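Local coordinates for protein quinone reductase (Klebsiella pneumoniae subsp. pneumoniae, PDB 4GI5) that binds FAD and probably reduces quinones with NAD(P)H, as a two-chain member of the NAD(P)H dehydrogenase (quinone) family with a flavodoxin-like fold, at residues K24-Y29 against Q107-W112; D152-D157 against R251-D256; G162-K167 against P206-L211; R168-V173 against D239-T244. All blocks are in the same frame, centred on the assembly; numbering follows the deposited sequence.

Contact 1. Residues K24-Y29 against Q107-W112; sequences KVLLIY and QEKLLW
K24 lies across one face of the W112 indole, and this pair carries most of the contact. Its CB sits 3.6 Å from the centroid of the six-membered ring of W112, 14° off the ring normal, a CH-pi contact. Further out, K24 CD reaches W112 NE1 at 3.5 Å, and the ammonium ends in cation-pi geometry, K24 NZ 4.5 Å from the centroid of the W112 five-membered ring. A bend at chi3 (-79°) lifts the chain end off the ring toward the W112 backbone, where NZ approaches W112 O, though this approach is doubtful. At the indole's edge, in its plane, V25 O stands 3.5 Å from W112 CZ3.

The apolar part belongs to L26, whose CD2 meets both K109 CB and L110 CD2 at 3.8 Å. K109 offers only its aliphatic stem here; its NZ goes on to S59 and E106.

Strand 24-29 and helix 101-112 run roughly antiparallel, 141° between the two segments, as expected where a helix covers a parallel flavodoxin-like sheet. The chemistry is graded: leucines and lysine methylenes pack in the interior, while toward the partly exposed end an aromatic face can shelter a lysine and probably helps stabilise its positive charge.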
loop_
_atom_site.group_PDB
_atom_site.type_symbol
_atom_site.label_atom_id
_atom_site.label_comp_id
_atom_site.label_asym_id
_atom_site.label_seq_id
_atom_site.Cartn_x
_atom_site.Cartn_y
_atom_site.Cartn_z
ATOM N N LYS B 24 16.331 -12.595 18.658
ATOM C CA LYS B 24 15.386 -13.445 17.979
ATOM C C LYS B 24 14.865 -12.563 16.835
ATOM O O LYS B 24 14.225 -11.525 17.122
ATOM C CB LYS B 24 14.261 -13.882 18.878
ATOM C CG LYS B 24 14.801 -14.715 20.086
ATOM C CD LYS B 24 13.659 -15.218 20.924
ATOM C CE LYS B 24 13.054 -14.164 21.894
ATOM N NZ LYS B 24 11.638 -14.455 22.549
ATOM N N VAL B 25 15.164 -12.966 15.605
ATOM C CA VAL B 25 14.857 -12.096 14.425
ATOM C C VAL B 25 13.844 -12.834 13.582
ATOM O O VAL B 25 13.999 -14.007 13.297
ATOM C CB VAL B 25 16.061 -11.798 13.559
ATOM C CG1 VAL B 25 15.608 -10.892 12.402
ATOM C CG2 VAL B 25 17.098 -11.057 14.347
ATOM N N LEU B 26 12.730 -12.149 13.211
ATOM C CA LEU B 26 11.712 -12.728 12.331
ATOM C C LEU B 26 11.823 -11.970 10.980
ATOM O O LEU B 26 11.787 -10.738 10.965
ATOM C CB LEU B 26 10.337 -12.535 12.885
ATOM C CG LEU B 26 9.156 -12.871 12.006
ATOM C CD1 LEU B 26 9.132 -14.296 11.443
ATOM C CD2 LEU B 26 7.842 -12.515 12.682
ATOM N N LEU B 27 11.968 -12.681 9.922
ATOM C CA LEU B 27 12.047 -12.103 8.544
ATOM C C LEU B 27 10.784 -12.465 7.795
ATOM O O LEU B 27 10.451 -13.650 7.602
ATOM C CB LEU B 27 13.270 -12.611 7.756
ATOM C CG LEU B 27 13.355 -12.157 6.268
ATOM C CD1 LEU B 27 13.650 -10.707 6.174
ATOM C CD2 LEU B 27 14.475 -12.897 5.567
ATOM N N ILE B 28 9.994 -11.444 7.457
ATOM C CA ILE B 28 8.803 -11.607 6.592
ATOM C C ILE B 28 9.274 -11.284 5.206
ATOM O O ILE B 28 9.731 -10.136 4.946
ATOM C CB ILE B 28 7.623 -10.695 7.037
ATOM C CG1 ILE B 28 7.270 -10.754 8.527
ATOM C CG2 ILE B 28 6.424 -11.075 6.196
ATOM C CD1 ILE B 28 6.912 -12.145 8.972
ATOM N N TYR B 29 9.141 -12.195 4.248
ATOM C CA TYR B 29 9.807 -12.117 2.930
ATOM C C TYR B 29 8.786 -12.389 1.836
ATOM O O TYR B 29 8.065 -13.368 1.870
ATOM C CB TYR B 29 10.950 -13.146 2.853
ATOM C CG TYR B 29 11.486 -13.452 1.488
ATOM C CD1 TYR B 29 12.399 -12.585 0.841
ATOM C CD2 TYR B 29 11.100 -14.581 0.799
ATOM C CE1 TYR B 29 12.875 -12.904 -0.426
ATOM C CE2 TYR B 29 11.586 -14.876 -0.468
ATOM C CZ TYR B 29 12.517 -14.014 -1.044
ATOM O OH TYR B 29 12.951 -14.343 -2.315
ATOM N N GLN B 107 1.168 -14.795 14.367
ATOM C CA GLN B 107 1.073 -14.016 15.547
ATOM C C GLN B 107 2.072 -14.529 16.614
ATOM O O GLN B 107 2.767 -13.743 17.273
ATOM C CB GLN B 107 -0.334 -14.028 16.114
ATOM C CG GLN B 107 -1.332 -13.391 15.155
ATOM C CD GLN B 107 -2.738 -13.365 15.631
ATOM O OE1 GLN B 107 -3.154 -14.132 16.524
ATOM N NE2 GLN B 107 -3.541 -12.568 14.948
ATOM N N GLU B 108 2.174 -15.863 16.713
ATOM C CA GLU B 108 3.175 -16.439 17.689
ATOM C C GLU B 108 4.605 -16.088 17.301
ATOM O O GLU B 108 5.402 -15.787 18.174
ATOM C CB GLU B 108 2.932 -17.997 17.777
ATOM C CG GLU B 108 1.676 -18.209 18.603
ATOM C CD GLU B 108 1.173 -19.657 18.707
ATOM O OE1 GLU B 108 1.643 -20.519 17.926
ATOM O OE2 GLU B 108 0.246 -19.909 19.543
ATOM N N LYS B 109 4.923 -16.048 15.978
ATOM C CA LYS B 109 6.258 -15.632 15.532
ATOM C C LYS B 109 6.569 -14.214 15.951
ATOM O O LYS B 109 7.671 -13.884 16.403
ATOM C CB LYS B 109 6.453 -15.797 14.044
ATOM C CG LYS B 109 6.521 -17.230 13.558
ATOM C CD LYS B 109 6.431 -17.221 12.022
ATOM C CE LYS B 109 6.249 -18.593 11.474
ATOM N NZ LYS B 109 6.287 -18.500 9.941
ATOM N N LEU B 110 5.585 -13.311 15.793
ATOM C CA LEU B 110 5.787 -11.949 16.143
ATOM C C LEU B 110 6.012 -11.811 17.657
ATOM O O LEU B 110 6.810 -11.005 18.071
ATOM C CB LEU B 110 4.520 -11.146 15.747
ATOM C CG LEU B 110 4.424 -10.906 14.254
ATOM C CD1 LEU B 110 3.003 -10.487 13.917
ATOM C CD2 LEU B 110 5.355 -9.808 13.821
ATOM N N LEU B 111 5.214 -12.501 18.443
ATOM C CA LEU B 111 5.429 -12.462 19.920
ATOM C C LEU B 111 6.797 -12.999 20.342
ATOM O O LEU B 111 7.447 -12.435 21.237
ATOM C CB LEU B 111 4.300 -13.185 20.636
ATOM C CG LEU B 111 2.879 -12.572 20.511
ATOM C CD1 LEU B 111 1.841 -13.438 21.169
ATOM C CD2 LEU B 111 2.844 -11.163 21.031
ATOM N N TRP B 112 7.292 -14.007 19.627
ATOM C CA TRP B 112 8.627 -14.563 19.870
ATOM C C TRP B 112 9.738 -13.628 19.563
ATOM O O TRP B 112 10.770 -13.553 20.247
ATOM C CB TRP B 112 8.697 -15.866 19.031
ATOM C CG TRP B 112 10.080 -16.471 18.891
ATOM C CD1 TRP B 112 10.681 -17.422 19.748
ATOM C CD2 TRP B 112 11.028 -16.211 17.855
ATOM N NE1 TRP B 112 11.935 -17.729 19.291
ATOM C CE2 TRP B 112 12.203 -17.015 18.144
ATOM C CE3 TRP B 112 11.002 -15.446 16.698
ATOM C CZ2 TRP B 112 13.339 -16.984 17.349
ATOM C CZ3 TRP B 112 12.169 -15.367 15.924
ATOM C CH2 TRP B 112 13.314 -16.184 16.211
#

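Contact 2. Residues D152-D157 against R251-D256; sequences DRHWGD and RQNHGD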
loop_
_atom_site.group_PDB
_atom_site.type_symbol
_atom_site.label_atom_id
_atom_site.label_comp_id
_atom_site.label_asym_id
_atom_site.label_seq_id
_atom_site.Cartn_x
_atom_site.Cartn_y
_atom_site.Cartn_z
ATOM N N ASP B 152 -10.373 10.509 28.005
ATOM C CA ASP B 152 -9.974 11.866 27.803
ATOM C C ASP B 152 -8.650 12.082 27.135
ATOM O O ASP B 152 -8.559 12.925 26.232
ATOM C CB ASP B 152 -9.987 12.552 29.236
ATOM C CG ASP B 152 -9.517 13.940 29.306
ATOM O OD1 ASP B 152 -9.605 14.774 28.352
ATOM O OD2 ASP B 152 -8.988 14.304 30.451
ATOM N N ARG B 153 -7.596 11.432 27.613
ATOM C CA ARG B 153 -6.239 11.634 27.143
ATOM C C ARG B 153 -5.615 10.354 26.641
ATOM O O ARG B 153 -4.364 10.205 26.688
ATOM C CB ARG B 153 -5.354 12.402 28.206
ATOM C CG ARG B 153 -5.890 13.822 28.284
ATOM C CD ARG B 153 -5.028 14.815 29.098
ATOM N NE ARG B 153 -4.516 14.224 30.309
ATOM C CZ ARG B 153 -3.685 14.897 31.140
ATOM N NH1 ARG B 153 -3.458 16.153 30.880
ATOM N NH2 ARG B 153 -3.223 14.334 32.239
ATOM N N HIS B 154 -6.447 9.399 26.170
ATOM C CA HIS B 154 -5.858 8.213 25.616
ATOM C C HIS B 154 -6.800 7.697 24.528
ATOM O O HIS B 154 -8.001 7.665 24.763
ATOM C CB HIS B 154 -5.731 7.129 26.704
ATOM C CG HIS B 154 -4.855 5.972 26.365
ATOM N ND1 HIS B 154 -3.523 5.947 26.703
ATOM C CD2 HIS B 154 -5.125 4.757 25.857
ATOM C CE1 HIS B 154 -2.985 4.812 26.303
ATOM N NE2 HIS B 154 -3.949 4.069 25.803
ATOM N N TRP B 155 -6.280 7.346 23.377
ATOM C CA TRP B 155 -7.245 6.963 22.293
ATOM C C TRP B 155 -6.796 5.644 21.598
ATOM O O TRP B 155 -6.317 5.640 20.413
ATOM C CB TRP B 155 -7.426 8.092 21.319
ATOM C CG TRP B 155 -8.738 8.086 20.597
ATOM C CD1 TRP B 155 -8.986 7.626 19.288
ATOM C CD2 TRP B 155 -9.982 8.440 21.144
ATOM N NE1 TRP B 155 -10.314 7.745 19.027
ATOM C CE2 TRP B 155 -10.960 8.206 20.144
ATOM C CE3 TRP B 155 -10.418 8.868 22.418
ATOM C CZ2 TRP B 155 -12.330 8.409 20.381
ATOM C CZ3 TRP B 155 -11.783 9.129 22.619
ATOM C CH2 TRP B 155 -12.720 8.901 21.565
ATOM N N GLY B 156 -6.919 4.553 22.308
ATOM C CA GLY B 156 -6.344 3.281 21.924
ATOM C C GLY B 156 -4.875 3.191 22.249
ATOM O O GLY B 156 -4.164 4.164 22.257
ATOM N N ASP B 157 -4.412 1.941 22.421
ATOM C CA ASP B 157 -3.012 1.680 22.646
ATOM C C ASP B 157 -2.304 1.560 21.286
ATOM O O ASP B 157 -2.323 0.457 20.738
ATOM C CB ASP B 157 -2.782 0.383 23.388
ATOM C CG ASP B 157 -3.326 0.373 24.849
ATOM O OD1 ASP B 157 -3.870 1.388 25.296
ATOM O OD2 ASP B 157 -3.264 -0.720 25.444
ATOM N N ARG B 251 4.738 9.788 19.907
ATOM C CA ARG B 251 3.700 8.972 20.491
ATOM C C ARG B 251 2.345 9.667 20.515
ATOM O O ARG B 251 2.262 10.873 20.709
ATOM C CB ARG B 251 4.080 8.469 21.883
ATOM C CG ARG B 251 5.358 7.672 21.893
ATOM C CD ARG B 251 5.254 6.402 22.691
ATOM N NE ARG B 251 5.239 6.664 24.143
ATOM C CZ ARG B 251 5.017 5.728 25.080
ATOM N NH1 ARG B 251 5.032 6.113 26.389
ATOM N NH2 ARG B 251 4.784 4.451 24.805
ATOM N N GLN B 252 1.270 8.903 20.345
ATOM C CA GLN B 252 -0.032 9.511 20.276
ATOM C C GLN B 252 -0.558 10.059 21.642
ATOM O O GLN B 252 -1.099 11.139 21.668
ATOM C CB GLN B 252 -1.077 8.498 19.842
ATOM C CG GLN B 252 -2.491 9.043 19.703
ATOM C CD GLN B 252 -3.457 7.963 19.256
ATOM O OE1 GLN B 252 -3.706 7.732 18.026
ATOM N NE2 GLN B 252 -4.034 7.287 20.220
ATOM N N ASN B 253 -0.326 9.278 22.675
ATOM C CA ASN B 253 -1.148 9.426 23.928
ATOM C C ASN B 253 -0.397 10.154 25.056
ATOM O O ASN B 253 -0.899 10.184 26.139
ATOM C CB ASN B 253 -1.623 8.104 24.458
ATOM C CG ASN B 253 -2.573 7.403 23.498
ATOM O OD1 ASN B 253 -3.505 8.002 22.988
ATOM N ND2 ASN B 253 -2.401 6.125 23.378
ATOM N N HIS B 254 0.692 10.813 24.782
ATOM C CA HIS B 254 1.495 11.324 25.926
ATOM C C HIS B 254 1.781 12.785 25.845
ATOM O O HIS B 254 2.789 13.260 26.374
ATOM C CB HIS B 254 2.728 10.420 26.014
ATOM C CG HIS B 254 2.381 9.017 26.392
ATOM N ND1 HIS B 254 2.100 8.671 27.693
ATOM C CD2 HIS B 254 2.074 7.924 25.646
ATOM C CE1 HIS B 254 1.682 7.405 27.746
ATOM N NE2 HIS B 254 1.645 6.930 26.507
ATOM N N GLY B 255 0.885 13.521 25.235
ATOM C CA GLY B 255 0.841 14.955 25.222
ATOM C C GLY B 255 1.049 15.661 23.943
ATOM O O GLY B 255 0.664 16.787 23.789
ATOM N N ASP B 256 1.673 15.011 22.965
ATOM C CA ASP B 256 1.956 15.698 21.734
ATOM C C ASP B 256 0.704 15.990 20.874
ATOM O O ASP B 256 0.737 16.927 20.044
ATOM C CB ASP B 256 2.956 14.896 20.866
ATOM C CG ASP B 256 4.389 14.941 21.338
ATOM O OD1 ASP B 256 4.717 15.487 22.410
ATOM O OD2 ASP B 256 5.190 14.345 20.638
HETATM O O HOH W 1 -1.942 7.573 28.181
#
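N253 OD1 is gripped by two donors that come from opposite faces of its amide. W155 N reaches it across the contact at 2.9 Å. From within its own segment Q252 NE2, also 2.9 Å from N253 OD1, makes a nearly straight bond (175°). Neither donor lies in the plane of the carbonyl. The other end of the same amide points back across the contact, N253 ND2 giving a hydrogen to G156 O at 2.9 Å; E161 takes a second bond from this nitrogen. Q252 NE2 is shared too, since it also donates to W155 O at 2.8 Å, approaching above that carbonyl's plane. The extended chain of Q252 carries its amide to this point, and R158 holds its OE1. Both amides are thus fixed in rotation by bonds at each end.

The N253 amide also stacks on the H154 imidazole, planes 27° apart, with ND2 3.3 Å from H154 CE1 over the ring face. H154 is itself held at its edge: NE2 donates to D157 OD1 at 2.7 Å, and a water sits 2.7 Å from ND1.

The contact pins the loop that follows helix 224-239, just ahead of the small strand 257-258, against the hairpin of strands 150-151 and 154-155. I187 of the second subunit packs on Q252, so the junction lies beside the dimer interface.

Contact 3. Residues G162-K167 against P206-L211; sequences GTFVGK and PGFEVL
F164 and F208 form the dense side of this contact. CB of F164 stands over the centre of the F208 ring, 3.8 Å from its centroid and 4° off the normal, a clear CH-pi contact. The two rings then meet obliquely, planes at 34°, with F164 CD2 3.3 Å from F208 CE2. The same CD2 touches P206 CG at 3.5 Å, so one corner of the F164 ring touches both proline and phenylalanine. K167 adds its CB, 3.7 Å from F208 CD1, before its chain leads off to an ammonium bound by A113 O and L111 O. F143 meets the F164 ring edge to face, and L203 and A169 pack on F208.

Toward solvent the contact thins to backbone. Two overlapping turns, type I over G162-V165 and type II over F164-K167, carry V165 and G166 past G207, where V165 CA makes a CA-H...O contact of 3.4 Å with G207 O. The exposed E209 side chain only skirts K167 O.

Two backbone hydrogen bonds bracket the packing: F164 N to P206 O, 2.9 Å and nearly along the C=O axis, and E209 N to K167 O, also 2.9 Å. G207 passes close to V165 and G162, its CA 4.5 Å from V165 CA. G166 takes the positive-phi third position of the type II turn, and G207 is the C-prime residue of the Schellman motif ending helix 196-204. The chemistry thus divides the work: backbone bonds fix how the segments meet, and an aromatic-proline cluster packs on the inner side, just before strands 168-174 and 209-216 begin.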
loop_
_atom_site.group_PDB
_atom_site.type_symbol
_atom_site.label_atom_id
_atom_site.label_comp_id
_atom_site.label_asym_id
_atom_site.label_seq_id
_atom_site.Cartn_x
_atom_site.Cartn_y
_atom_site.Cartn_z
ATOM N N GLY B 162 1.274 -0.537 22.181
ATOM C CA GLY B 162 0.642 -1.710 21.620
ATOM C C GLY B 162 1.383 -2.964 21.924
ATOM O O GLY B 162 2.396 -2.957 22.686
ATOM N N THR B 163 0.958 -4.039 21.232
ATOM C CA THR B 163 1.473 -5.366 21.442
ATOM C C THR B 163 2.925 -5.476 21.167
ATOM O O THR B 163 3.607 -6.294 21.810
ATOM C CB THR B 163 0.620 -6.388 20.627
ATOM O OG1 THR B 163 -0.708 -6.292 21.115
ATOM C CG2 THR B 163 1.082 -7.811 20.780
ATOM N N PHE B 164 3.480 -4.644 20.256
ATOM C CA PHE B 164 4.835 -4.779 19.823
ATOM C C PHE B 164 5.840 -3.857 20.516
ATOM O O PHE B 164 6.987 -3.768 20.130
ATOM C CB PHE B 164 4.997 -4.751 18.274
ATOM C CG PHE B 164 4.015 -5.689 17.539
ATOM C CD1 PHE B 164 3.736 -6.963 18.019
ATOM C CD2 PHE B 164 3.447 -5.280 16.347
ATOM C CE1 PHE B 164 2.801 -7.778 17.419
ATOM C CE2 PHE B 164 2.611 -6.117 15.666
ATOM C CZ PHE B 164 2.225 -7.352 16.209
ATOM N N VAL B 165 5.394 -3.163 21.553
ATOM C CA VAL B 165 6.299 -2.299 22.310
ATOM C C VAL B 165 7.505 -3.130 22.801
ATOM O O VAL B 165 7.321 -4.263 23.291
ATOM C CB VAL B 165 5.596 -1.663 23.522
ATOM C CG1 VAL B 165 6.628 -0.926 24.394
ATOM C CG2 VAL B 165 4.679 -0.625 23.071
ATOM N N GLY B 166 8.672 -2.562 22.673
ATOM C CA GLY B 166 9.905 -3.271 23.045
ATOM C C GLY B 166 10.555 -3.987 21.904
ATOM O O GLY B 166 11.652 -4.592 22.070
ATOM N N LYS B 167 9.857 -4.057 20.752
ATOM C CA LYS B 167 10.430 -4.787 19.596
ATOM C C LYS B 167 10.841 -3.749 18.621
ATOM O O LYS B 167 10.374 -2.601 18.662
ATOM C CB LYS B 167 9.395 -5.714 18.902
ATOM C CG LYS B 167 8.766 -6.726 19.803
ATOM C CD LYS B 167 7.762 -7.635 19.130
ATOM C CE LYS B 167 6.936 -8.473 20.110
ATOM N NZ LYS B 167 7.807 -9.510 20.682
ATOM N N PRO B 206 1.347 -0.408 15.867
ATOM C CA PRO B 206 1.184 -1.410 16.938
ATOM C C PRO B 206 2.383 -1.458 17.944
ATOM O O PRO B 206 2.475 -2.381 18.750
ATOM C CB PRO B 206 1.043 -2.724 16.144
ATOM C CG PRO B 206 1.894 -2.478 14.925
ATOM C CD PRO B 206 1.616 -1.082 14.553
ATOM N N GLY B 207 3.260 -0.503 17.850
ATOM C CA GLY B 207 4.243 -0.179 18.876
ATOM C C GLY B 207 5.675 -0.526 18.637
ATOM O O GLY B 207 6.499 -0.390 19.542
ATOM N N PHE B 208 6.060 -0.913 17.399
ATOM C CA PHE B 208 7.447 -1.143 17.090
ATOM C C PHE B 208 8.237 0.141 17.261
ATOM O O PHE B 208 7.726 1.213 16.985
ATOM C CB PHE B 208 7.687 -1.590 15.670
ATOM C CG PHE B 208 7.334 -3.053 15.407
ATOM C CD1 PHE B 208 8.107 -4.108 15.871
ATOM C CD2 PHE B 208 6.286 -3.370 14.591
ATOM C CE1 PHE B 208 7.774 -5.410 15.528
ATOM C CE2 PHE B 208 5.984 -4.650 14.268
ATOM C CZ PHE B 208 6.740 -5.706 14.730
ATOM N N GLU B 209 9.513 0.013 17.632
ATOM C CA GLU B 209 10.525 1.055 17.304
ATOM C C GLU B 209 10.948 0.804 15.845
ATOM O O GLU B 209 11.423 -0.296 15.575
ATOM C CB GLU B 209 11.727 0.907 18.246
ATOM C CG GLU B 209 11.345 1.226 19.673
ATOM C CD GLU B 209 12.611 1.380 20.516
ATOM O OE1 GLU B 209 13.493 0.499 20.423
ATOM O OE2 GLU B 209 12.767 2.418 21.157
ATOM N N VAL B 210 10.758 1.793 14.967
ATOM C CA VAL B 210 11.022 1.562 13.582
ATOM C C VAL B 210 12.412 2.105 13.228
ATOM O O VAL B 210 12.721 3.277 13.448
ATOM C CB VAL B 210 9.968 2.275 12.718
ATOM C CG1 VAL B 210 10.165 1.883 11.259
ATOM C CG2 VAL B 210 8.567 1.962 13.287
ATOM N N LEU B 211 13.264 1.241 12.718
ATOM C CA LEU B 211 14.550 1.689 12.255
ATOM C C LEU B 211 14.451 2.311 10.889
ATOM O O LEU B 211 13.556 1.949 10.099
ATOM C CB LEU B 211 15.511 0.513 12.243
ATOM C CG LEU B 211 15.583 -0.297 13.512
ATOM C CD1 LEU B 211 16.652 -1.315 13.340
ATOM C CD2 LEU B 211 15.963 0.599 14.636
#

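Contact 4. Residues R168-V173 against D239-T244; sequences RAMLIV and DTLWQT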
loop_
_atom_site.group_PDB
_atom_site.type_symbol
_atom_site.label_atom_id
_atom_site.label_comp_id
_atom_site.label_asym_id
_atom_site.label_seq_id
_atom_site.Cartn_x
_atom_site.Cartn_y
_atom_site.Cartn_z
ATOM N N ARG B 168 11.740 -4.115 17.703
ATOM C CA ARG B 168 12.254 -3.206 16.626
ATOM C C ARG B 168 11.810 -3.825 15.293
ATOM O O ARG B 168 11.631 -5.019 15.180
ATOM C CB ARG B 168 13.778 -3.160 16.649
ATOM C CG ARG B 168 14.292 -2.322 17.817
ATOM C CD ARG B 168 15.870 -2.380 17.962
ATOM N NE ARG B 168 16.155 -1.131 18.777
ATOM C CZ ARG B 168 17.025 -0.137 18.525
ATOM N NH1 ARG B 168 17.929 -0.167 17.522
ATOM N NH2 ARG B 168 17.024 0.918 19.336
ATOM N N ALA B 169 11.585 -2.960 14.326
ATOM C CA ALA B 169 11.198 -3.381 12.924
ATOM C C ALA B 169 11.964 -2.548 11.936
ATOM O O ALA B 169 12.371 -1.374 12.154
ATOM C CB ALA B 169 9.669 -3.209 12.772
HETATM N N MSE B 170 12.225 -3.097 10.759
HETATM C CA MSE B 170 12.958 -2.398 9.692
HETATM C C MSE B 170 12.440 -2.972 8.347
HETATM O O MSE B 170 12.118 -4.170 8.275
HETATM C CB MSE B 170 14.435 -2.819 9.756
HETATM C CG MSE B 170 15.189 -2.046 8.753
HETATM SE SE MSE B 170 17.161 -2.545 8.946
HETATM C CE MSE B 170 17.276 -4.334 8.168
ATOM N N LEU B 171 12.384 -2.150 7.332
ATOM C CA LEU B 171 12.115 -2.608 5.993
ATOM C C LEU B 171 13.433 -2.772 5.219
ATOM O O LEU B 171 14.341 -1.944 5.327
ATOM C CB LEU B 171 11.335 -1.519 5.288
ATOM C CG LEU B 171 9.970 -1.013 5.888
ATOM C CD1 LEU B 171 9.256 -0.015 5.022
ATOM C CD2 LEU B 171 9.079 -2.168 6.196
ATOM N N ILE B 172 13.450 -3.749 4.314
ATOM C CA ILE B 172 14.465 -3.874 3.313
ATOM C C ILE B 172 13.778 -3.917 1.986
ATOM O O ILE B 172 13.012 -4.789 1.709
ATOM C CB ILE B 172 15.292 -5.166 3.495
ATOM C CG1 ILE B 172 16.007 -5.219 4.821
ATOM C CG2 ILE B 172 16.294 -5.258 2.351
ATOM C CD1 ILE B 172 16.635 -6.615 5.076
ATOM N N VAL B 173 13.930 -2.889 1.203
ATOM C CA VAL B 173 13.209 -2.649 -0.030
ATOM C C VAL B 173 14.143 -2.473 -1.206
ATOM O O VAL B 173 15.099 -1.731 -1.195
ATOM C CB VAL B 173 12.408 -1.339 0.095
ATOM C CG1 VAL B 173 11.575 -1.072 -1.171
ATOM C CG2 VAL B 173 11.551 -1.432 1.361
ATOM N N ASP B 239 24.379 -5.684 11.415
ATOM C CA ASP B 239 25.405 -5.585 12.525
ATOM C C ASP B 239 24.980 -4.537 13.544
ATOM O O ASP B 239 25.476 -4.557 14.662
ATOM C CB ASP B 239 26.777 -5.184 11.909
ATOM C CG ASP B 239 27.444 -6.315 11.144
ATOM O OD1 ASP B 239 26.999 -7.428 11.316
ATOM O OD2 ASP B 239 28.398 -6.069 10.376
ATOM N N THR B 240 24.073 -3.599 13.202
ATOM C CA THR B 240 23.780 -2.477 14.086
ATOM C C THR B 240 22.286 -2.416 14.469
ATOM O O THR B 240 21.830 -1.392 14.937
ATOM C CB THR B 240 24.209 -1.150 13.402
ATOM O OG1 THR B 240 23.631 -1.029 12.081
ATOM C CG2 THR B 240 25.739 -1.021 13.223
ATOM N N LEU B 241 21.538 -3.502 14.280
ATOM C CA LEU B 241 20.115 -3.504 14.512
ATOM C C LEU B 241 19.693 -2.970 15.872
ATOM O O LEU B 241 18.596 -2.354 16.023
ATOM C CB LEU B 241 19.531 -4.869 14.364
ATOM C CG LEU B 241 19.432 -5.364 12.976
ATOM C CD1 LEU B 241 19.039 -6.827 12.960
ATOM C CD2 LEU B 241 18.373 -4.559 12.231
ATOM N N TRP B 242 20.529 -3.254 16.868
ATOM C CA TRP B 242 20.224 -2.863 18.252
ATOM C C TRP B 242 21.008 -1.626 18.682
ATOM O O TRP B 242 20.864 -1.250 19.780
ATOM C CB TRP B 242 20.426 -4.023 19.218
ATOM C CG TRP B 242 19.477 -5.044 18.865
ATOM C CD1 TRP B 242 18.148 -5.090 19.222
ATOM C CD2 TRP B 242 19.703 -6.152 17.961
ATOM N NE1 TRP B 242 17.553 -6.186 18.620
ATOM C CE2 TRP B 242 18.484 -6.868 17.863
ATOM C CE3 TRP B 242 20.819 -6.639 17.256
ATOM C CZ2 TRP B 242 18.362 -8.058 17.104
ATOM C CZ3 TRP B 242 20.636 -7.834 16.479
ATOM C CH2 TRP B 242 19.363 -8.444 16.378
ATOM N N GLN B 243 21.762 -0.985 17.805
ATOM C CA GLN B 243 22.452 0.244 18.088
ATOM C C GLN B 243 21.860 1.412 17.300
ATOM O O GLN B 243 21.907 2.500 17.762
ATOM C CB GLN B 243 23.931 0.130 17.722
ATOM C CG GLN B 243 24.571 -1.061 18.366
ATOM C CD GLN B 243 25.905 -1.385 17.690
ATOM O OE1 GLN B 243 26.722 -0.502 17.431
ATOM N NE2 GLN B 243 26.095 -2.642 17.354
ATOM N N THR B 244 21.210 1.186 16.143
ATOM C CA THR B 244 20.797 2.306 15.285
ATOM C C THR B 244 19.646 3.043 15.957
ATOM O O THR B 244 18.784 2.383 16.593
ATOM C CB THR B 244 20.303 1.639 13.940
ATOM O OG1 THR B 244 21.413 1.024 13.270
ATOM C CG2 THR B 244 19.679 2.623 13.002
HETATM O O HOH W 2 19.210 2.790 19.784
#
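R168, at the start of strand 168-174, faces W242 with their CA atoms 8.1 Å apart, too far for backbone-to-backbone bonds, so the R168 side chain reaches across to backbone carbonyls. Extended from CG to NE, the arginine carries its guanidinium into a turn of carbonyls. NH1 donates twice: to L241 O at 2.7 Å (162°), which lies in the guanidinium plane, and to T244 O at 2.8 Å, tilted 23° from that plane. A water takes a hydrogen from R168 NH2 and gives one to T244 O, closing a small ring of bonds around the group. W242 O lies over one guanidinium face, and W242 CD1 touches R168 CD at 3.8 Å.

The turn has its own hub in T240 O, which accepts from Q243 N, T244 N and T244 OG1, the last at 3.0 Å. Two strand positions further on, selenomethionine M170 provides the apolar part, its SE 4.0 Å from L241 CD2.

R168 thus ties the turn that follows helix 224-239 to the sheet. R237 of that helix touches M170 and T244, W242 reaches T115 on the adjacent strand 115-121, and E209 on the other neighbouring strand makes a weak, long ion pair with R168 NE.

How the contacts relate
Contacts 1, 3 and 4 each involve a strand of the same parallel sheet, with centres 13 to 14 Å apart, and touch directly. L110 CD1 of contact 1 meets F164 CZ of contact 3 at 4.0 Å, and V25 CG2 of contact 1 meets W242 CH2 of contact 4 at 4.0 Å. Contacts 3 and 4 share neighbouring strands, joined by probable hydrogen bonds such as L211 N to A169 O at 2.8 Å. Contact 2 stands apart, its centre about 27 Å from that of contact 1, though its nearest atoms come within about 4 Å of contact 3. The W155 and P206 side chains lie about 10 Å, and L110 about 13 Å, from a bound FAD; that of M170 is about 11 Å from FAD-binding N38.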